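PDB 3OC9: UDP-N-acetylglucosamine pyrophosphorylase from Entamoeba histolytica, which probably catalyses the formation of UDP-N-acetylglucosamine and diphosphate from UTP and N-acetylglucosamine 1-phosphate. Local coordinates for residues L30-L38 / D193-D203; F69-Q80 / N91-M99. All coordinates share one frame; numbering follows the deposited sequence.

Interaction 1 (L30-L38 / D193-D203); sequences LISQGKTAL and DVDPNMIGYMD
V194, the centre of an inverse gamma turn, rests its two methyl groups on T36, A37 and L38, and no hydrogen bond joins 30-38 to 193-203. The contact belongs to the GT-A-like nucleotidyltransferase core of the UDPGP family: helix 21-32 turns into strand 36-41 of the mixed sheet, and the loop leading into helix 196-204 and the first turns of that helix pack against the end of helix 21-32 and the start of strand 36-41. CG1 of V194, held anti to the backbone N (chi1 -175°), meets T36 OG1 at 3.7 Å, while V194 CG2 lies 3.6 Å from A37 O and also touches L38 CB. A Schellman motif ends the first helix at G34, whose positive phi reverses the chain so that helix and strand both face the second segment. From the helical side, I31 reaches over with CD1, 3.9 Å from V194 O and near P196 CG. One turn further along helix 196-204, I199 turns its CG2 to L30 CD1 (3.8 Å) and, at 4.1 Å, to T36 CG2, filling the angle between helix and strand. D195 is the N-cap of this helix: its OD1 takes N197 N from above the carboxylate plane and N197 ND2 on the syn lone pair, and its OD2 pairs with K212. At the other end of the strand segment both methyls of L38 approach D193, whose OD1 is hydrogen-bonded to H184. Both carboxylate oxygens of D203 are held, OD1 by a hydrogen bond from Y180 OH and OD2 by a salt bridge to R26, and D203 CB packs on L30 CD1, 3.8 Å away.

Interaction 2 (F69-Q80 / N91-M99); sequences FQMTSERLLRLQ and NVMIHWFLM
W96 stands out from strand 95-99 towards helix 69-80, its ring plane set so that T72 lies over one face and S73 at an edge. The helix packs on the parallel part of a Rossmann-like sheet as the connection of a beta-alpha-beta crossover, which leads from strand 36-41 through helix 68-87 to strand 95-100; helix and second strand run nearly antiparallel (157°, axes 11.1 Å apart). With CG anti to the backbone N (chi1 -178°), the indole projects to the helix, and T72 CG2 makes a CH-pi contact 4.0 Å from the centroid of the six-membered ring. In one of its two conformers, L98 places CD1 over the opposite face, toward the rim. S73 OG, 3.6 Å from W96 CZ3 in the ring plane, is itself bonded to F69 O, while W96 NE1 pairs with T40. L76 crosses the indole at about a right angle, its CD1 near W96 CE3, and sends CD2 to I94 CG2 at 4.1 Å. Where the chain leading into the strand comes closest to the helix, Q80 stretches its side chain along V92 and I94. Its OE1, also bonded by Q124, accepts I94 N at 3.0 Å, nearly straight at 171°.

Overall arrangement
Both contacts are largely buried and meet in one sheet, where strands 36-41 and 95-100 are parallel neighbours; L38 takes part in interaction 1 and bonds through its backbone to H95 and F97 of interaction 2. Interaction 2 lies within the loop that interaction 1 closes. Helix 68-87 serves both: its T72 touches L38 as well as W96, and its R75 packs on D193. Interaction 1 joins segments distant in sequence mainly by aliphatic contacts, with no hydrogen bond between them, and the carboxylates of D193 and D203 find their polar partners outside, whereas interaction 2, between near neighbours in the chain, adds an aromatic centre and a side-chain-to-backbone hydrogen bond at its partly exposed end.

Interaction 1 (L30-L38 / D193-D203)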
loop_
_atom_site.group_PDB
_atom_site.type_symbol
_atom_site.label_atom_id
_atom_site.label_comp_id
_atom_site.label_asym_id
_atom_site.label_seq_id
_atom_site.Cartn_x
_atom_site.Cartn_y
_atom_site.Cartn_z
ATOM N N LEU A 30 2.799 -17.829 11.970
ATOM C CA LEU A 30 2.402 -18.022 10.569
ATOM C C LEU A 30 3.486 -17.585 9.558
ATOM O O LEU A 30 3.715 -18.288 8.552
ATOM C CB LEU A 30 1.027 -17.361 10.295
ATOM C CG LEU A 30 -0.157 -18.055 11.006
ATOM C CD1 LEU A 30 -1.434 -17.195 11.049
ATOM C CD2 LEU A 30 -0.462 -19.430 10.394
ATOM N N ILE A 31 4.151 -16.450 9.819
ATOM C CA ILE A 31 5.280 -15.997 8.985
ATOM C C ILE A 31 6.410 -17.060 9.009
ATOM O O ILE A 31 6.931 -17.435 7.956
ATOM C CB ILE A 31 5.842 -14.607 9.437
ATOM C CG1 ILE A 31 4.842 -13.465 9.145
ATOM C CG2 ILE A 31 7.219 -14.308 8.781
ATOM C CD1 ILE A 31 5.129 -12.172 9.939
ATOM N N SER A 32 6.741 -17.556 10.207
ATOM C CA SER A 32 7.796 -18.592 10.376
ATOM C C SER A 32 7.526 -19.919 9.633
ATOM O O SER A 32 8.482 -20.613 9.233
ATOM C CB SER A 32 8.079 -18.857 11.879
ATOM O OG SER A 32 7.148 -19.793 12.416
ATOM N N GLN A 33 6.246 -20.265 9.446
ATOM C CA GLN A 33 5.815 -21.492 8.744
ATOM C C GLN A 33 5.746 -21.350 7.211
ATOM O O GLN A 33 5.367 -22.298 6.509
ATOM C CB GLN A 33 4.456 -21.978 9.288
ATOM C CG GLN A 33 4.504 -22.540 10.723
ATOM C CD GLN A 33 3.120 -22.660 11.386
ATOM O OE1 GLN A 33 2.115 -22.162 10.875
ATOM N NE2 GLN A 33 3.073 -23.326 12.535
ATOM N N GLY A 34 6.129 -20.177 6.702
ATOM C CA GLY A 34 6.056 -19.874 5.260
ATOM C C GLY A 34 4.639 -19.690 4.722
ATOM O O GLY A 34 4.356 -19.988 3.551
ATOM N N LYS A 35 3.742 -19.182 5.567
ATOM C CA LYS A 35 2.322 -19.074 5.190
ATOM C C LYS A 35 1.866 -17.651 4.797
ATOM O O LYS A 35 0.662 -17.424 4.675
ATOM C CB LYS A 35 1.423 -19.649 6.297
ATOM C CG LYS A 35 1.629 -21.172 6.560
ATOM C CD LYS A 35 0.678 -21.686 7.644
ATOM C CE LYS A 35 0.818 -23.191 7.862
ATOM N NZ LYS A 35 -0.342 -23.731 8.636
ATOM N N THR A 36 2.813 -16.721 4.585
ATOM C CA THR A 36 2.478 -15.295 4.278
ATOM C C THR A 36 3.192 -14.729 3.031
ATOM O O THR A 36 4.253 -15.237 2.637
ATOM C CB THR A 36 2.770 -14.325 5.487
ATOM O OG1 THR A 36 4.193 -14.138 5.666
ATOM C CG2 THR A 36 2.113 -14.820 6.792
ATOM N N ALA A 37 2.628 -13.661 2.443
ATOM C CA ALA A 37 3.225 -12.960 1.280
ATOM C C ALA A 37 2.874 -11.465 1.241
ATOM O O ALA A 37 1.867 -11.044 1.856
ATOM C CB ALA A 37 2.767 -13.636 -0.060
ATOM N N LEU A 38 3.679 -10.686 0.496
ATOM C CA LEU A 38 3.417 -9.253 0.213
ATOM C C LEU A 38 3.053 -9.054 -1.280
ATOM O O LEU A 38 3.669 -9.689 -2.145
ATOM C CB LEU A 38 4.670 -8.390 0.545
ATOM C CG LEU A 38 4.519 -6.866 0.393
ATOM C CD1 LEU A 38 3.537 -6.289 1.461
ATOM C CD2 LEU A 38 5.860 -6.056 0.481
ATOM N N ASP A 193 3.757 -3.315 5.982
ATOM C CA ASP A 193 3.960 -4.489 5.096
ATOM C C ASP A 193 3.244 -5.724 5.667
ATOM O O ASP A 193 2.047 -5.609 5.973
ATOM C CB ASP A 193 5.466 -4.685 4.751
ATOM C CG ASP A 193 6.048 -3.486 3.960
ATOM O OD1 ASP A 193 5.344 -2.950 3.079
ATOM O OD2 ASP A 193 7.204 -3.064 4.199
ATOM N N VAL A 194 3.923 -6.869 5.838
ATOM C CA VAL A 194 3.261 -8.088 6.385
ATOM C C VAL A 194 3.173 -8.000 7.939
ATOM O O VAL A 194 3.948 -8.633 8.673
ATOM C CB VAL A 194 3.926 -9.425 5.850
ATOM C CG1 VAL A 194 3.163 -10.692 6.333
ATOM C CG2 VAL A 194 4.005 -9.429 4.319
ATOM N N ASP A 195 2.213 -7.195 8.419
ATOM C CA ASP A 195 2.089 -6.805 9.847
ATOM C C ASP A 195 1.658 -8.024 10.692
ATOM O O ASP A 195 0.538 -8.506 10.515
ATOM C CB ASP A 195 1.041 -5.657 9.951
ATOM C CG ASP A 195 0.779 -5.179 11.394
ATOM O OD1 ASP A 195 1.508 -5.602 12.308
ATOM O OD2 ASP A 195 -0.185 -4.384 11.616
ATOM N N PRO A 196 2.525 -8.525 11.616
ATOM C CA PRO A 196 2.115 -9.722 12.400
ATOM C C PRO A 196 0.799 -9.529 13.188
ATOM O O PRO A 196 0.042 -10.511 13.360
ATOM C CB PRO A 196 3.305 -9.970 13.362
ATOM C CG PRO A 196 4.408 -9.100 12.896
ATOM C CD PRO A 196 3.886 -8.064 11.933
ATOM N N ASN A 197 0.553 -8.302 13.682
ATOM C CA ASN A 197 -0.722 -7.971 14.392
ATOM C C ASN A 197 -1.949 -8.274 13.519
ATOM O O ASN A 197 -2.954 -8.870 13.987
ATOM C CB ASN A 197 -0.756 -6.480 14.832
ATOM C CG ASN A 197 0.380 -6.106 15.789
ATOM O OD1 ASN A 197 0.360 -6.479 16.967
ATOM N ND2 ASN A 197 1.370 -5.348 15.285
ATOM N N MET A 198 -1.856 -7.882 12.248
ATOM C CA MET A 198 -2.974 -8.043 11.278
ATOM C C MET A 198 -3.141 -9.516 10.811
ATOM O O MET A 198 -4.277 -10.020 10.682
ATOM C CB MET A 198 -2.731 -7.055 10.101
ATOM C CG MET A 198 -3.746 -7.085 8.957
ATOM S SD MET A 198 -3.134 -6.039 7.587
ATOM C CE MET A 198 -4.681 -5.803 6.725
ATOM N N ILE A 199 -2.016 -10.209 10.567
ATOM C CA ILE A 199 -2.053 -11.647 10.159
ATOM C C ILE A 199 -2.709 -12.503 11.272
ATOM O O ILE A 199 -3.589 -13.341 11.002
ATOM C CB ILE A 199 -0.614 -12.187 9.813
ATOM C CG1 ILE A 199 0.006 -11.412 8.637
ATOM C CG2 ILE A 199 -0.588 -13.751 9.619
ATOM C CD1 ILE A 199 -0.725 -11.500 7.302
ATOM N N GLY A 200 -2.313 -12.265 12.524
ATOM C CA GLY A 200 -2.914 -12.987 13.662
ATOM C C GLY A 200 -4.405 -12.694 13.875
ATOM O O GLY A 200 -5.205 -13.607 14.170
ATOM N N TYR A 201 -4.785 -11.431 13.694
ATOM C CA TYR A 201 -6.204 -10.999 13.807
ATOM C C TYR A 201 -7.093 -11.688 12.738
ATOM O O TYR A 201 -8.150 -12.277 13.064
ATOM C CB TYR A 201 -6.286 -9.455 13.744
ATOM C CG TYR A 201 -7.578 -8.815 14.272
ATOM C CD1 TYR A 201 -7.775 -8.630 15.643
ATOM C CD2 TYR A 201 -8.581 -8.360 13.390
ATOM C CE1 TYR A 201 -8.945 -8.013 16.146
ATOM C CE2 TYR A 201 -9.772 -7.740 13.890
ATOM C CZ TYR A 201 -9.939 -7.576 15.266
ATOM O OH TYR A 201 -11.105 -6.986 15.778
ATOM N N MET A 202 -6.675 -11.649 11.468
ATOM C CA MET A 202 -7.469 -12.300 10.426
ATOM C C MET A 202 -7.519 -13.847 10.545
ATOM O O MET A 202 -8.527 -14.467 10.178
ATOM C CB MET A 202 -7.173 -11.743 9.006
ATOM C CG MET A 202 -5.877 -12.176 8.343
ATOM S SD MET A 202 -5.702 -11.390 6.685
ATOM C CE MET A 202 -7.171 -11.942 5.813
ATOM N N ASP A 203 -6.480 -14.464 11.122
ATOM C CA ASP A 203 -6.516 -15.934 11.280
ATOM C C ASP A 203 -7.481 -16.375 12.367
ATOM O O ASP A 203 -8.284 -17.290 12.143
ATOM C CB ASP A 203 -5.128 -16.552 11.491
ATOM C CG ASP A 203 -5.156 -18.097 11.465
ATOM O OD1 ASP A 203 -5.493 -18.704 10.417
ATOM O OD2 ASP A 203 -4.836 -18.698 12.504
#

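Interaction 2 (F69-Q80 / N91-M99)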
loop_
_atom_site.group_PDB
_atom_site.type_symbol
_atom_site.label_atom_id
_atom_site.label_comp_id
_atom_site.label_asym_id
_atom_site.label_seq_id
_atom_site.Cartn_x
_atom_site.Cartn_y
_atom_site.Cartn_z
ATOM N N PHE A 69 11.724 1.202 -2.821
ATOM C CA PHE A 69 11.971 -0.254 -2.932
ATOM C C PHE A 69 12.963 -0.778 -1.870
ATOM O O PHE A 69 12.745 -1.873 -1.321
ATOM C CB PHE A 69 12.472 -0.672 -4.335
ATOM C CG PHE A 69 11.391 -0.766 -5.433
ATOM C CD1 PHE A 69 10.069 -1.133 -5.156
ATOM C CD2 PHE A 69 11.752 -0.554 -6.771
ATOM C CE1 PHE A 69 9.109 -1.241 -6.197
ATOM C CE2 PHE A 69 10.811 -0.672 -7.816
ATOM C CZ PHE A 69 9.484 -1.002 -7.521
ATOM N N GLN A 70 14.046 -0.026 -1.591
ATOM C CA GLN A 70 15.017 -0.409 -0.536
ATOM C C GLN A 70 14.384 -0.441 0.888
ATOM O O GLN A 70 14.691 -1.357 1.665
ATOM C CB GLN A 70 16.292 0.480 -0.550
ATOM C CG GLN A 70 17.335 0.084 0.554
ATOM C CD GLN A 70 18.706 0.786 0.416
ATOM O OE1 GLN A 70 18.942 1.574 -0.512
ATOM N NE2 GLN A 70 19.620 0.480 1.346
ATOM N N MET A 71 13.543 0.551 1.224
ATOM C CA MET A 71 12.781 0.590 2.501
ATOM C C MET A 71 11.963 -0.702 2.715
ATOM O O MET A 71 12.029 -1.361 3.782
ATOM C CB MET A 71 11.796 1.780 2.535
ATOM C CG MET A 71 12.300 3.152 2.069
ATOM S SD MET A 71 12.543 4.358 3.380
ATOM C CE MET A 71 14.171 3.870 3.941
ATOM N N THR A 72 11.161 -1.049 1.698
ATOM C CA THR A 72 10.346 -2.284 1.726
ATOM C C THR A 72 11.217 -3.550 1.898
ATOM O O THR A 72 10.906 -4.415 2.726
ATOM C CB THR A 72 9.404 -2.389 0.470
ATOM O OG1 THR A 72 8.650 -1.171 0.331
ATOM C CG2 THR A 72 8.431 -3.596 0.589
ATOM N N SER A 73 12.324 -3.653 1.144
ATOM C CA SER A 73 13.245 -4.793 1.295
ATOM C C SER A 73 13.738 -4.959 2.748
ATOM O O SER A 73 13.762 -6.079 3.288
ATOM C CB SER A 73 14.454 -4.672 0.327
ATOM O OG SER A 73 13.993 -4.651 -1.035
ATOM N N GLU A 74 14.102 -3.842 3.374
ATOM C CA GLU A 74 14.660 -3.850 4.744
ATOM C C GLU A 74 13.616 -4.238 5.818
ATOM O O GLU A 74 13.928 -4.982 6.773
ATOM C CB GLU A 74 15.348 -2.503 5.052
ATOM C CG GLU A 74 16.682 -2.306 4.261
ATOM C CD GLU A 74 17.407 -0.983 4.552
ATOM O OE1 GLU A 74 16.823 -0.083 5.190
ATOM O OE2 GLU A 74 18.567 -0.839 4.093
ATOM N N ARG A 75 12.376 -3.771 5.649
ATOM C CA ARG A 75 11.286 -4.188 6.535
ATOM C C ARG A 75 10.998 -5.709 6.433
ATOM O O ARG A 75 10.792 -6.362 7.459
ATOM C CB ARG A 75 10.030 -3.315 6.302
ATOM C CG ARG A 75 8.840 -3.641 7.227
ATOM C CD ARG A 75 8.008 -2.388 7.561
ATOM N NE ARG A 75 8.624 -1.613 8.622
ATOM C CZ ARG A 75 8.267 -0.387 8.998
ATOM N NH1 ARG A 75 8.935 0.187 9.983
ATOM N NH2 ARG A 75 7.263 0.282 8.409
ATOM N N LEU A 76 10.990 -6.278 5.218
ATOM C CA LEU A 76 10.832 -7.734 5.066
ATOM C C LEU A 76 11.977 -8.521 5.754
ATOM O O LEU A 76 11.726 -9.539 6.422
ATOM C CB LEU A 76 10.697 -8.141 3.577
ATOM C CG LEU A 76 9.458 -7.647 2.805
ATOM C CD1 LEU A 76 9.496 -8.157 1.336
ATOM C CD2 LEU A 76 8.146 -8.104 3.483
ATOM N N LEU A 77 13.221 -8.050 5.603
ATOM C CA LEU A 77 14.365 -8.662 6.316
ATOM C C LEU A 77 14.188 -8.672 7.857
ATOM O O LEU A 77 14.475 -9.686 8.521
ATOM C CB LEU A 77 15.700 -8.013 5.901
ATOM C CG LEU A 77 16.221 -8.362 4.488
ATOM C CD1 LEU A 77 17.355 -7.422 4.113
ATOM C CD2 LEU A 77 16.687 -9.829 4.347
ATOM N N ARG A 78 13.664 -7.579 8.412
ATOM C CA ARG A 78 13.447 -7.471 9.886
ATOM C C ARG A 78 12.304 -8.369 10.390
ATOM O O ARG A 78 12.419 -8.994 11.458
ATOM C CB ARG A 78 13.228 -6.005 10.295
ATOM C CG ARG A 78 12.936 -5.763 11.794
ATOM C CD ARG A 78 14.093 -6.270 12.690
ATOM N NE ARG A 78 13.911 -5.877 14.094
ATOM C CZ ARG A 78 14.644 -6.353 15.105
ATOM N NH1 ARG A 78 15.603 -7.257 14.876
ATOM N NH2 ARG A 78 14.422 -5.925 16.342
ATOM N N LEU A 79 11.198 -8.413 9.631
ATOM C CA LEU A 79 10.082 -9.310 9.913
ATOM C C LEU A 79 10.503 -10.788 9.877
ATOM O O LEU A 79 10.121 -11.569 10.765
ATOM C CB LEU A 79 8.906 -9.044 8.934
ATOM C CG LEU A 79 8.155 -7.724 9.192
ATOM C CD1 LEU A 79 7.272 -7.359 7.977
ATOM C CD2 LEU A 79 7.288 -7.848 10.476
ATOM N N GLN A 80 11.305 -11.178 8.879
ATOM C CA GLN A 80 11.830 -12.560 8.832
ATOM C C GLN A 80 12.657 -12.909 10.093
ATOM O O GLN A 80 12.527 -14.007 10.647
ATOM C CB GLN A 80 12.673 -12.807 7.553
ATOM C CG GLN A 80 11.824 -12.945 6.250
ATOM C CD GLN A 80 12.657 -13.000 4.948
ATOM O OE1 GLN A 80 12.100 -13.207 3.863
ATOM N NE2 GLN A 80 13.975 -12.802 5.051
ATOM N N ASN A 91 15.553 -20.946 8.506
ATOM C CA ASN A 91 15.309 -20.216 7.269
ATOM C C ASN A 91 13.840 -19.815 7.229
ATOM O O ASN A 91 12.954 -20.676 7.170
ATOM C CB ASN A 91 15.653 -21.053 6.028
ATOM C CG ASN A 91 17.129 -21.439 5.948
ATOM O OD1 ASN A 91 17.454 -22.600 5.684
ATOM N ND2 ASN A 91 18.024 -20.472 6.159
ATOM N N VAL A 92 13.590 -18.516 7.297
ATOM C CA VAL A 92 12.219 -17.987 7.191
ATOM C C VAL A 92 12.139 -17.073 5.953
ATOM O O VAL A 92 12.981 -16.177 5.792
ATOM C CB VAL A 92 11.820 -17.235 8.495
ATOM C CG1 VAL A 92 10.514 -16.413 8.315
ATOM C CG2 VAL A 92 11.669 -18.219 9.661
ATOM N N MET A 93 11.139 -17.301 5.089
ATOM C CA MET A 93 11.022 -16.555 3.809
ATOM C C MET A 93 9.629 -15.941 3.589
ATOM O O MET A 93 8.629 -16.651 3.695
ATOM C CB MET A 93 11.416 -17.466 2.614
ATOM C CG MET A 93 11.469 -16.763 1.235
ATOM S SD MET A 93 12.271 -17.708 -0.109
ATOM C CE MET A 93 13.982 -17.548 0.341
ATOM N N ILE A 94 9.583 -14.638 3.288
ATOM C CA ILE A 94 8.348 -13.961 2.801
ATOM C C ILE A 94 8.439 -13.670 1.282
ATOM O O ILE A 94 9.211 -12.814 0.872
ATOM C CB ILE A 94 8.068 -12.609 3.574
ATOM C CG1 ILE A 94 7.954 -12.841 5.085
ATOM C CG2 ILE A 94 6.769 -11.916 3.020
ATOM C CD1 ILE A 94 7.984 -11.498 5.920
ATOM N N HIS A 95 7.656 -14.369 0.453
ATOM C CA HIS A 95 7.634 -14.115 -1.006
ATOM C C HIS A 95 6.931 -12.758 -1.325
ATOM O O HIS A 95 5.955 -12.403 -0.651
ATOM C CB HIS A 95 6.981 -15.312 -1.752
ATOM C CG HIS A 95 7.867 -16.532 -1.837
ATOM N ND1 HIS A 95 8.830 -16.685 -2.814
ATOM C CD2 HIS A 95 7.967 -17.625 -1.040
ATOM C CE1 HIS A 95 9.473 -17.828 -2.628
ATOM N NE2 HIS A 95 8.979 -18.414 -1.548
ATOM N N TRP A 96 7.441 -12.021 -2.327
ATOM C CA TRP A 96 6.982 -10.659 -2.703
ATOM C C TRP A 96 6.610 -10.634 -4.195
ATOM O O TRP A 96 7.478 -10.871 -5.054
ATOM C CB TRP A 96 8.101 -9.627 -2.400
ATOM C CG TRP A 96 7.811 -8.141 -2.687
ATOM C CD1 TRP A 96 6.596 -7.565 -3.044
ATOM C CD2 TRP A 96 8.756 -7.060 -2.620
ATOM N NE1 TRP A 96 6.757 -6.191 -3.201
ATOM C CE2 TRP A 96 8.063 -5.861 -2.949
ATOM C CE3 TRP A 96 10.125 -6.990 -2.309
ATOM C CZ2 TRP A 96 8.695 -4.602 -2.977
ATOM C CZ3 TRP A 96 10.765 -5.724 -2.331
ATOM C CH2 TRP A 96 10.037 -4.547 -2.656
ATOM N N PHE A 97 5.329 -10.362 -4.487
ATOM C CA PHE A 97 4.804 -10.335 -5.873
ATOM C C PHE A 97 4.598 -8.853 -6.273
ATOM O O PHE A 97 3.842 -8.124 -5.604
ATOM C CB PHE A 97 3.496 -11.173 -5.953
ATOM C CG PHE A 97 3.670 -12.599 -5.450
ATOM C CD1 PHE A 97 4.267 -13.579 -6.270
ATOM C CD2 PHE A 97 3.268 -12.960 -4.165
ATOM C CE1 PHE A 97 4.476 -14.892 -5.800
ATOM C CE2 PHE A 97 3.457 -14.277 -3.681
ATOM C CZ PHE A 97 4.066 -15.248 -4.511
ATOM N N LEU A 98 5.279 -8.426 -7.349
ATOM C CA LEU A 98 5.291 -7.016 -7.763
ATOM C C LEU A 98 4.621 -6.850 -9.116
ATOM O O LEU A 98 5.128 -7.340 -10.131
ATOM C CB LEU A 98 6.727 -6.474 -7.841
ATOM C CG LEU A 98 7.485 -6.290 -6.538
ATOM C CD1 LEU A 98 8.281 -7.545 -6.268
ATOM C CD2 LEU A 98 8.411 -5.064 -6.639
ATOM N N MET A 99 3.476 -6.159 -9.128
ATOM C CA MET A 99 2.701 -5.973 -10.390
ATOM C C MET A 99 3.245 -4.835 -11.260
ATOM O O MET A 99 3.390 -3.694 -10.794
ATOM C CB MET A 99 1.198 -5.757 -10.107
ATOM C CG MET A 99 0.310 -5.803 -11.373
ATOM S SD MET A 99 -1.496 -5.905 -11.068
ATOM C CE MET A 99 -1.828 -4.288 -10.413
#